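Local coordinates for protein aquaporin AqpM (Methanothermobacter marburgensis str. Marburg, PDB 2F2B) that forms a homotetrameric membrane channel that permits osmotically driven movement of water in both directions and also admits some glycerol, at residues I17-F20 / F21-S25; P83-T86 / I87-S91; Y103-A106 / Q107-A111. All coordinates share one frame; numbering follows the deposited sequence.

Contact 1 of 3, residues I17-F20 / F21-S25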
ATOM      1  N   ILE A  17      -9.628  18.542  -3.090  1.00 10.57           N
ATOM      2  CA  ILE A  17      -8.606  17.516  -3.302  1.00 10.27           C
ATOM      3  C   ILE A  17      -9.187  16.115  -3.144  1.00 10.25           C
ATOM      4  O   ILE A  17      -8.952  15.228  -3.975  1.00  9.57           O
ATOM      5  CB  ILE A  17      -7.433  17.705  -2.308  1.00 10.32           C
ATOM      6  CG1 ILE A  17      -6.634  18.953  -2.702  1.00 10.79           C
ATOM      7  CG2 ILE A  17      -6.539  16.457  -2.293  1.00 10.84           C
ATOM      8  CD1 ILE A  17      -5.654  19.431  -1.641  1.00 14.74           C
ATOM      9  N   LEU A  18      -9.952  15.922  -2.077  1.00 10.19           N
ATOM     10  CA  LEU A  18     -10.572  14.631  -1.805  1.00 11.17           C
ATOM     11  C   LEU A  18     -11.403  14.139  -2.995  1.00 11.95           C
ATOM     12  O   LEU A  18     -11.263  12.995  -3.430  1.00 10.38           O
ATOM     13  CB  LEU A  18     -11.446  14.746  -0.547  1.00 13.16           C
ATOM     14  CG  LEU A  18     -12.105  13.484   0.019  1.00 17.67           C
ATOM     15  CD1 LEU A  18     -12.406  13.690   1.504  1.00 21.05           C
ATOM     16  CD2 LEU A  18     -13.372  13.172  -0.752  1.00 17.82           C
ATOM     17  N   VAL A  19     -12.252  15.011  -3.530  1.00 10.47           N
ATOM     18  CA  VAL A  19     -13.114  14.648  -4.651  1.00 10.74           C
ATOM     19  C   VAL A  19     -12.391  14.563  -5.997  1.00 10.86           C
ATOM     20  O   VAL A  19     -12.616  13.629  -6.771  1.00 11.22           O
ATOM     21  CB  VAL A  19     -14.301  15.638  -4.756  1.00 11.24           C
ATOM     22  CG1 VAL A  19     -15.173  15.300  -5.958  1.00 12.02           C
ATOM     23  CG2 VAL A  19     -15.128  15.570  -3.472  1.00 11.46           C
ATOM     24  N   PHE A  20     -11.527  15.531  -6.281  1.00 10.09           N
ATOM     25  CA  PHE A  20     -10.789  15.523  -7.540  1.00 10.31           C
ATOM     26  C   PHE A  20      -9.988  14.229  -7.702  1.00 10.85           C
ATOM     27  O   PHE A  20     -10.110  13.534  -8.707  1.00 10.41           O
ATOM     28  CB  PHE A  20      -9.852  16.740  -7.609  1.00  9.53           C
ATOM     29  CG  PHE A  20      -9.046  16.825  -8.885  1.00 10.93           C
ATOM     30  CD1 PHE A  20      -7.913  16.032  -9.068  1.00 10.75           C
ATOM     31  CD2 PHE A  20      -9.427  17.691  -9.907  1.00 11.94           C
ATOM     32  CE1 PHE A  20      -7.169  16.099 -10.246  1.00 12.71           C
ATOM     33  CE2 PHE A  20      -8.692  17.769 -11.093  1.00 10.52           C
ATOM     34  CZ  PHE A  20      -7.559  16.970 -11.263  1.00 11.81           C
ATOM     35  N   PHE A  21      -9.186  13.894  -6.697  1.00 10.17           N
ATOM     36  CA  PHE A  21      -8.355  12.698  -6.773  1.00 10.55           C
ATOM     37  C   PHE A  21      -9.065  11.380  -6.479  1.00 10.91           C
ATOM     38  O   PHE A  21      -8.890  10.405  -7.216  1.00 11.37           O
ATOM     39  CB  PHE A  21      -7.140  12.874  -5.859  1.00 11.53           C
ATOM     40  CG  PHE A  21      -6.177  13.913  -6.355  1.00 12.21           C
ATOM     41  CD1 PHE A  21      -5.281  13.611  -7.381  1.00 12.80           C
ATOM     42  CD2 PHE A  21      -6.217  15.213  -5.860  1.00 11.16           C
ATOM     43  CE1 PHE A  21      -4.444  14.596  -7.910  1.00 12.39           C
ATOM     44  CE2 PHE A  21      -5.385  16.203  -6.383  1.00 12.83           C
ATOM     45  CZ  PHE A  21      -4.497  15.890  -7.412  1.00 10.94           C
ATOM     46  N   GLY A  22      -9.868  11.348  -5.419  1.00 10.63           N
ATOM     47  CA  GLY A  22     -10.574  10.126  -5.069  1.00 10.11           C
ATOM     48  C   GLY A  22     -11.658   9.728  -6.056  1.00 10.54           C
ATOM     49  O   GLY A  22     -11.590   8.665  -6.678  1.00 10.17           O
ATOM     50  N   ALA A  23     -12.672  10.576  -6.199  1.00 11.02           N
ATOM     51  CA  ALA A  23     -13.765  10.282  -7.118  1.00 11.64           C
ATOM     52  C   ALA A  23     -13.227  10.208  -8.542  1.00 12.43           C
ATOM     53  O   ALA A  23     -13.755   9.477  -9.384  1.00 12.54           O
ATOM     54  CB  ALA A  23     -14.846  11.355  -7.010  1.00 12.79           C
ATOM     55  N   GLY A  24     -12.167  10.967  -8.806  1.00 11.70           N
ATOM     56  CA  GLY A  24     -11.570  10.964 -10.129  1.00 11.68           C
ATOM     57  C   GLY A  24     -10.997   9.610 -10.507  1.00 12.48           C
ATOM     58  O   GLY A  24     -11.129   9.173 -11.655  1.00 11.41           O
ATOM     59  N   SER A  25     -10.369   8.930  -9.551  1.00 11.14           N
ATOM     60  CA  SER A  25      -9.783   7.622  -9.832  1.00 11.11           C
ATOM     61  C   SER A  25     -10.854   6.603 -10.212  1.00 11.14           C
ATOM     62  O   SER A  25     -10.611   5.725 -11.038  1.00 10.88           O
ATOM     63  CB  SER A  25      -8.987   7.112  -8.623  1.00  9.42           C
ATOM     64  OG  SER A  25      -9.836   6.762  -7.542  1.00 10.25           O
TER
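F20 and F21 meet as an edge-to-face pair of neighbours on helix 4-33, in the middle of a predicted membrane span. CD1 of F20 stands over the centre of the F21 ring, 3.7 Å from F21 CE2, with the ring planes at 60°. The two rings can meet because F20 holds CG anti to its own N (chi1 -180°), whereas F21 turns CG back beside its N, anti to the carbonyl carbon. The in-plane edge of the F21 ring faces the backbone oxygen of I17, and F21 CD2 also packs against CG2 of I17 at 3.8 Å.

The backbone changes pattern here, the helix being widened by pi-type turns at 18-20 and 21-23. I17 O takes a nearly straight bond from F21 N (3.0 Å, 166°), and L18 O accepts from G22 N at 2.9 Å, the donor standing above the carbonyl plane. Within 17-25, V19 O is reached by weak bonds, from A23 N at 3.1 Å and from G24 N, and F20 O gets another weak one from G24 N. A CA-H...O contact from G24 CA to F20 O, 3.3 Å, adds to this. Carrying no side chain, G24 brings its CA right against that oxygen. At the next residue, S25 OG donates to G22 O at 2.7 Å, in the carbonyl plane and on a lone pair, while S25 O accepts from T29 OG1.

F21 O is bonded to T189 OG1 of a neighbouring subunit, whose L156 packs on I17 and F21 and whose V152 packs on F20. The chemistry thus implies a locally widened helix in which V19 O and F20 O share the weak donor G24 N, while hydroxyls from its own chain and across the tetramer interface serve other carbonyls.

Contact 2 of 3, residues P83-T86 / I87-S91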
ATOM      1  N   PRO A  83     -18.640  16.699   6.140  1.00 11.70           N
ATOM      2  CA  PRO A  83     -19.704  17.199   7.020  1.00 13.20           C
ATOM      3  C   PRO A  83     -20.018  16.258   8.184  1.00 12.59           C
ATOM      4  O   PRO A  83     -20.359  16.708   9.282  1.00 12.71           O
ATOM      5  CB  PRO A  83     -20.890  17.360   6.070  1.00 12.80           C
ATOM      6  CG  PRO A  83     -20.220  17.738   4.779  1.00 12.69           C
ATOM      7  CD  PRO A  83     -19.048  16.778   4.725  1.00 11.53           C
ATOM      8  N   ALA A  84     -19.908  14.952   7.946  1.00 11.70           N
ATOM      9  CA  ALA A  84     -20.185  13.976   8.995  1.00 12.03           C
ATOM     10  C   ALA A  84     -19.143  14.035  10.115  1.00 12.72           C
ATOM     11  O   ALA A  84     -19.461  13.784  11.280  1.00 12.37           O
ATOM     12  CB  ALA A  84     -20.248  12.569   8.402  1.00 11.26           C
ATOM     13  N   VAL A  85     -17.899  14.359   9.767  1.00 11.88           N
ATOM     14  CA  VAL A  85     -16.840  14.461  10.768  1.00 12.81           C
ATOM     15  C   VAL A  85     -17.058  15.729  11.592  1.00 13.37           C
ATOM     16  O   VAL A  85     -16.941  15.715  12.818  1.00 13.79           O
ATOM     17  CB  VAL A  85     -15.442  14.508  10.104  1.00 14.32           C
ATOM     18  CG1 VAL A  85     -14.373  14.859  11.141  1.00 14.71           C
ATOM     19  CG2 VAL A  85     -15.135  13.153   9.469  1.00 14.63           C
ATOM     20  N   THR A  86     -17.384  16.820  10.908  1.00 13.24           N
ATOM     21  CA  THR A  86     -17.637  18.097  11.575  1.00 13.42           C
ATOM     22  C   THR A  86     -18.777  17.931  12.583  1.00 14.42           C
ATOM     23  O   THR A  86     -18.674  18.374  13.730  1.00 15.08           O
ATOM     24  CB  THR A  86     -18.010  19.190  10.545  1.00 14.08           C
ATOM     25  OG1 THR A  86     -16.920  19.377   9.634  1.00 12.10           O
ATOM     26  CG2 THR A  86     -18.304  20.522  11.242  1.00 12.12           C
ATOM     27  N   ILE A  87     -19.855  17.280  12.156  1.00 14.76           N
ATOM     28  CA  ILE A  87     -21.006  17.054  13.028  1.00 15.89           C
ATOM     29  C   ILE A  87     -20.653  16.072  14.147  1.00 16.42           C
ATOM     30  O   ILE A  87     -21.076  16.244  15.291  1.00 16.18           O
ATOM     31  CB  ILE A  87     -22.219  16.543  12.209  1.00 15.73           C
ATOM     32  CG1 ILE A  87     -22.710  17.665  11.287  1.00 16.31           C
ATOM     33  CG2 ILE A  87     -23.339  16.078  13.139  1.00 17.37           C
ATOM     34  CD1 ILE A  87     -23.790  17.253  10.308  1.00 16.57           C
ATOM     35  N   GLY A  88     -19.865  15.052  13.818  1.00 15.67           N
ATOM     36  CA  GLY A  88     -19.459  14.087  14.823  1.00 15.38           C
ATOM     37  C   GLY A  88     -18.669  14.747  15.942  1.00 15.18           C
ATOM     38  O   GLY A  88     -18.905  14.477  17.122  1.00 15.91           O
ATOM     39  N   LEU A  89     -17.730  15.615  15.574  1.00 14.14           N
ATOM     40  CA  LEU A  89     -16.908  16.326  16.551  1.00 15.14           C
ATOM     41  C   LEU A  89     -17.788  17.251  17.386  1.00 16.24           C
ATOM     42  O   LEU A  89     -17.614  17.369  18.601  1.00 16.91           O
ATOM     43  CB  LEU A  89     -15.824  17.142  15.840  1.00 14.96           C
ATOM     44  CG  LEU A  89     -14.748  16.337  15.105  1.00 14.81           C
ATOM     45  CD1 LEU A  89     -13.883  17.268  14.262  1.00 14.62           C
ATOM     46  CD2 LEU A  89     -13.900  15.579  16.120  1.00 15.03           C
ATOM     47  N   TRP A  90     -18.730  17.910  16.724  1.00 16.17           N
ATOM     48  CA  TRP A  90     -19.651  18.814  17.405  1.00 17.80           C
ATOM     49  C   TRP A  90     -20.487  18.065  18.447  1.00 18.40           C
ATOM     50  O   TRP A  90     -20.689  18.558  19.561  1.00 19.11           O
ATOM     51  CB  TRP A  90     -20.582  19.476  16.386  1.00 17.88           C
ATOM     52  CG  TRP A  90     -21.768  20.156  17.009  1.00 21.28           C
ATOM     53  CD1 TRP A  90     -21.779  21.353  17.671  1.00 22.13           C
ATOM     54  CD2 TRP A  90     -23.108  19.655  17.061  1.00 22.96           C
ATOM     55  NE1 TRP A  90     -23.048  21.627  18.132  1.00 23.22           N
ATOM     56  CE2 TRP A  90     -23.882  20.602  17.771  1.00 23.82           C
ATOM     57  CE3 TRP A  90     -23.732  18.495  16.577  1.00 23.40           C
ATOM     58  CZ2 TRP A  90     -25.249  20.424  18.011  1.00 24.92           C
ATOM     59  CZ3 TRP A  90     -25.094  18.318  16.816  1.00 26.15           C
ATOM     60  CH2 TRP A  90     -25.837  19.281  17.526  1.00 25.73           C
ATOM     61  N   SER A  91     -20.959  16.872  18.091  1.00 17.55           N
ATOM     62  CA  SER A  91     -21.795  16.082  18.994  1.00 19.80           C
ATOM     63  C   SER A  91     -21.135  15.752  20.331  1.00 20.27           C
ATOM     64  O   SER A  91     -21.829  15.510  21.317  1.00 22.92           O
ATOM     65  CB  SER A  91     -22.266  14.787  18.309  1.00 18.75           C
ATOM     66  OG  SER A  91     -21.221  13.839  18.186  1.00 20.39           O
TER
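This is a local, mostly buried contact between successive turns of the short helix 83-91, which starts in the first NPA motif with P83 and A84. Its regular i to i+4 bonds include I87 N to P83 O, 3.0 Å, and L89 N to V85 O, 2.9 Å and nearly straight at 164°. Side chains follow the same spacing. V85 and L89 run alongside each other and touch through V85 CG1 and L89 CD1 at 4.0 Å. I87 keeps CG1 beside its own N (chi1 -68°), which lays that branch 3.2 Å from P83 O. Farther along, S91 OG turns back to donate to G88 O at 2.6 Å.

OG1 of T86, beside its own backbone N, is hydrogen-bonded to ND1 of H80 and to Q107, tying the helix to the preceding loop and to helix 100-122. N82 OD1 accepts from A84 N in the first turn of the helix, and P83 rests on N199, P200 and A201 of the second NPA motif. Such a half-membrane helix, begun at an NPA motif and meeting its counterpart from the other repeat mid-membrane, is the hallmark of the aquaporin fold.

Contact 3 of 3, residues Y103-A106 / Q107-A111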
ATOM      1  N   TYR A 103     -18.143  25.523   7.979  1.00 15.42           N
ATOM      2  CA  TYR A 103     -17.299  24.429   7.494  1.00 14.63           C
ATOM      3  C   TYR A 103     -18.017  23.571   6.458  1.00 14.14           C
ATOM      4  O   TYR A 103     -17.446  23.241   5.418  1.00 13.26           O
ATOM      5  CB  TYR A 103     -16.844  23.531   8.650  1.00 14.31           C
ATOM      6  CG  TYR A 103     -15.485  23.870   9.219  1.00 15.11           C
ATOM      7  CD1 TYR A 103     -14.618  22.860   9.633  1.00 14.59           C
ATOM      8  CD2 TYR A 103     -15.073  25.196   9.370  1.00 14.92           C
ATOM      9  CE1 TYR A 103     -13.376  23.156  10.187  1.00 14.76           C
ATOM     10  CE2 TYR A 103     -13.833  25.504   9.922  1.00 14.95           C
ATOM     11  CZ  TYR A 103     -12.990  24.479  10.330  1.00 14.66           C
ATOM     12  OH  TYR A 103     -11.771  24.771  10.892  1.00 15.74           O
ATOM     13  N   ILE A 104     -19.267  23.208   6.734  1.00 13.55           N
ATOM     14  CA  ILE A 104     -20.018  22.371   5.803  1.00 14.33           C
ATOM     15  C   ILE A 104     -20.214  23.051   4.451  1.00 15.51           C
ATOM     16  O   ILE A 104     -20.098  22.409   3.406  1.00 13.89           O
ATOM     17  CB  ILE A 104     -21.389  21.956   6.401  1.00 14.44           C
ATOM     18  CG1 ILE A 104     -21.159  21.048   7.614  1.00 14.84           C
ATOM     19  CG2 ILE A 104     -22.232  21.235   5.348  1.00 13.39           C
ATOM     20  CD1 ILE A 104     -22.434  20.511   8.250  1.00 16.51           C
ATOM     21  N   ILE A 105     -20.506  24.348   4.459  1.00 15.27           N
ATOM     22  CA  ILE A 105     -20.686  25.059   3.198  1.00 15.45           C
ATOM     23  C   ILE A 105     -19.384  25.033   2.401  1.00 13.85           C
ATOM     24  O   ILE A 105     -19.391  24.788   1.195  1.00 14.67           O
ATOM     25  CB  ILE A 105     -21.124  26.525   3.431  1.00 17.18           C
ATOM     26  CG1 ILE A 105     -22.556  26.546   3.974  1.00 20.18           C
ATOM     27  CG2 ILE A 105     -21.034  27.318   2.127  1.00 18.54           C
ATOM     28  CD1 ILE A 105     -23.083  27.939   4.281  1.00 22.30           C
ATOM     29  N   ALA A 106     -18.266  25.270   3.082  1.00 13.72           N
ATOM     30  CA  ALA A 106     -16.963  25.262   2.424  1.00 13.04           C
ATOM     31  C   ALA A 106     -16.678  23.887   1.827  1.00 12.54           C
ATOM     32  O   ALA A 106     -16.129  23.783   0.731  1.00 12.72           O
ATOM     33  CB  ALA A 106     -15.864  25.635   3.423  1.00 12.88           C
ATOM     34  N   GLN A 107     -17.053  22.839   2.556  1.00 12.18           N
ATOM     35  CA  GLN A 107     -16.838  21.464   2.108  1.00 12.44           C
ATOM     36  C   GLN A 107     -17.698  21.141   0.886  1.00 12.88           C
ATOM     37  O   GLN A 107     -17.213  20.554  -0.084  1.00 11.61           O
ATOM     38  CB  GLN A 107     -17.144  20.489   3.256  1.00 11.85           C
ATOM     39  CG  GLN A 107     -16.210  20.643   4.464  1.00 11.88           C
ATOM     40  CD  GLN A 107     -16.792  20.057   5.742  1.00 11.38           C
ATOM     41  OE1 GLN A 107     -17.933  19.597   5.763  1.00 13.09           O
ATOM     42  NE2 GLN A 107     -16.012  20.082   6.816  1.00 11.59           N
ATOM     43  N   LEU A 108     -18.971  21.527   0.922  1.00 12.94           N
ATOM     44  CA  LEU A 108     -19.862  21.271  -0.208  1.00 14.09           C
ATOM     45  C   LEU A 108     -19.364  21.986  -1.466  1.00 14.49           C
ATOM     46  O   LEU A 108     -19.361  21.416  -2.561  1.00 13.49           O
ATOM     47  CB  LEU A 108     -21.286  21.731   0.126  1.00 14.21           C
ATOM     48  CG  LEU A 108     -22.012  20.941   1.219  1.00 15.50           C
ATOM     49  CD1 LEU A 108     -23.315  21.652   1.589  1.00 15.28           C
ATOM     50  CD2 LEU A 108     -22.292  19.526   0.734  1.00 15.19           C
ATOM     51  N   LEU A 109     -18.939  23.235  -1.302  1.00 14.11           N
ATOM     52  CA  LEU A 109     -18.429  24.027  -2.417  1.00 15.32           C
ATOM     53  C   LEU A 109     -17.135  23.426  -2.967  1.00 13.98           C
ATOM     54  O   LEU A 109     -16.949  23.329  -4.180  1.00 14.95           O
ATOM     55  CB  LEU A 109     -18.180  25.471  -1.966  1.00 16.45           C
ATOM     56  CG  LEU A 109     -19.427  26.298  -1.630  1.00 18.67           C
ATOM     57  CD1 LEU A 109     -19.010  27.662  -1.091  1.00 19.98           C
ATOM     58  CD2 LEU A 109     -20.290  26.451  -2.875  1.00 20.15           C
ATOM     59  N   GLY A 110     -16.242  23.023  -2.068  1.00 13.61           N
ATOM     60  CA  GLY A 110     -14.986  22.429  -2.494  1.00 13.13           C
ATOM     61  C   GLY A 110     -15.203  21.154  -3.288  1.00 12.78           C
ATOM     62  O   GLY A 110     -14.532  20.914  -4.294  1.00 12.49           O
ATOM     63  N   ALA A 111     -16.140  20.330  -2.833  1.00 12.27           N
ATOM     64  CA  ALA A 111     -16.448  19.073  -3.508  1.00 12.17           C
ATOM     65  C   ALA A 111     -17.007  19.332  -4.902  1.00 13.22           C
ATOM     66  O   ALA A 111     -16.643  18.655  -5.866  1.00 12.48           O
ATOM     67  CB  ALA A 111     -17.448  18.272  -2.688  1.00 12.47           C
TER
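In the aquaporin fold, helix 100-122 is the membrane-spanning helix that follows the pore-forming loop of the first NPA motif, and its I104 and Q107 both meet P83 of that motif. Q107 folds back along its own helix toward Y103: CG sits beside the backbone N, anti to the carbonyl carbon (chi1 -64°), and the chain then runs extended, which brings Q107 CG within 3.0 Å of Y103 O. The same oxygen accepts the backbone bond from Q107 N at 2.9 Å.

At its end the amide splits its contacts. NE2 lies 4.0 Å from CB of Y103, the amide and phenol planes being turned 67° apart, while OE1 lies 3.5 Å from CA of I104. NE2 is satisfied by T86 and by OE1 of E11, so one amide nitrogen joins helices 4-33 and 83-91 to this one. The hydroxyl of Y103 reaches S77 O and R7 NH1, and its ring meets H80 edge-to-face.

Two isoleucine-leucine pairs continue the contact along the helix. I104 runs alongside L108, and I105 alongside L109; the latter pair lies on the surface, where it may face lipid. Their branches touch through I104 CG2 and L108 CD1 at 3.9 Å, and through I105 CG2 and L109 CD1 at 3.8 Å.

Contact 3 is the middle member, touching both of the others, whereas contacts 1 and 2 lie on opposite sides of the chain's centre, their centres 22 Å apart and nearest atoms about 8 Å apart. Toward contact 2 the link is both polar and apolar: the hydrogen bond between T86 OG1 and Q107 NE2 measures 3.0 Å, and P83 CB packs 4.0 Å from I104 CG1. Toward contact 1 it is apolar, V19 CG2 meeting A111 CB at 3.6 Å. A bound glycerol, probably from the crystallisation liquor, lies about 3 Å from the side chain of L18 in contact 1, and one likewise from that of V85 in contact 2, which is consistent with both flanking the channel.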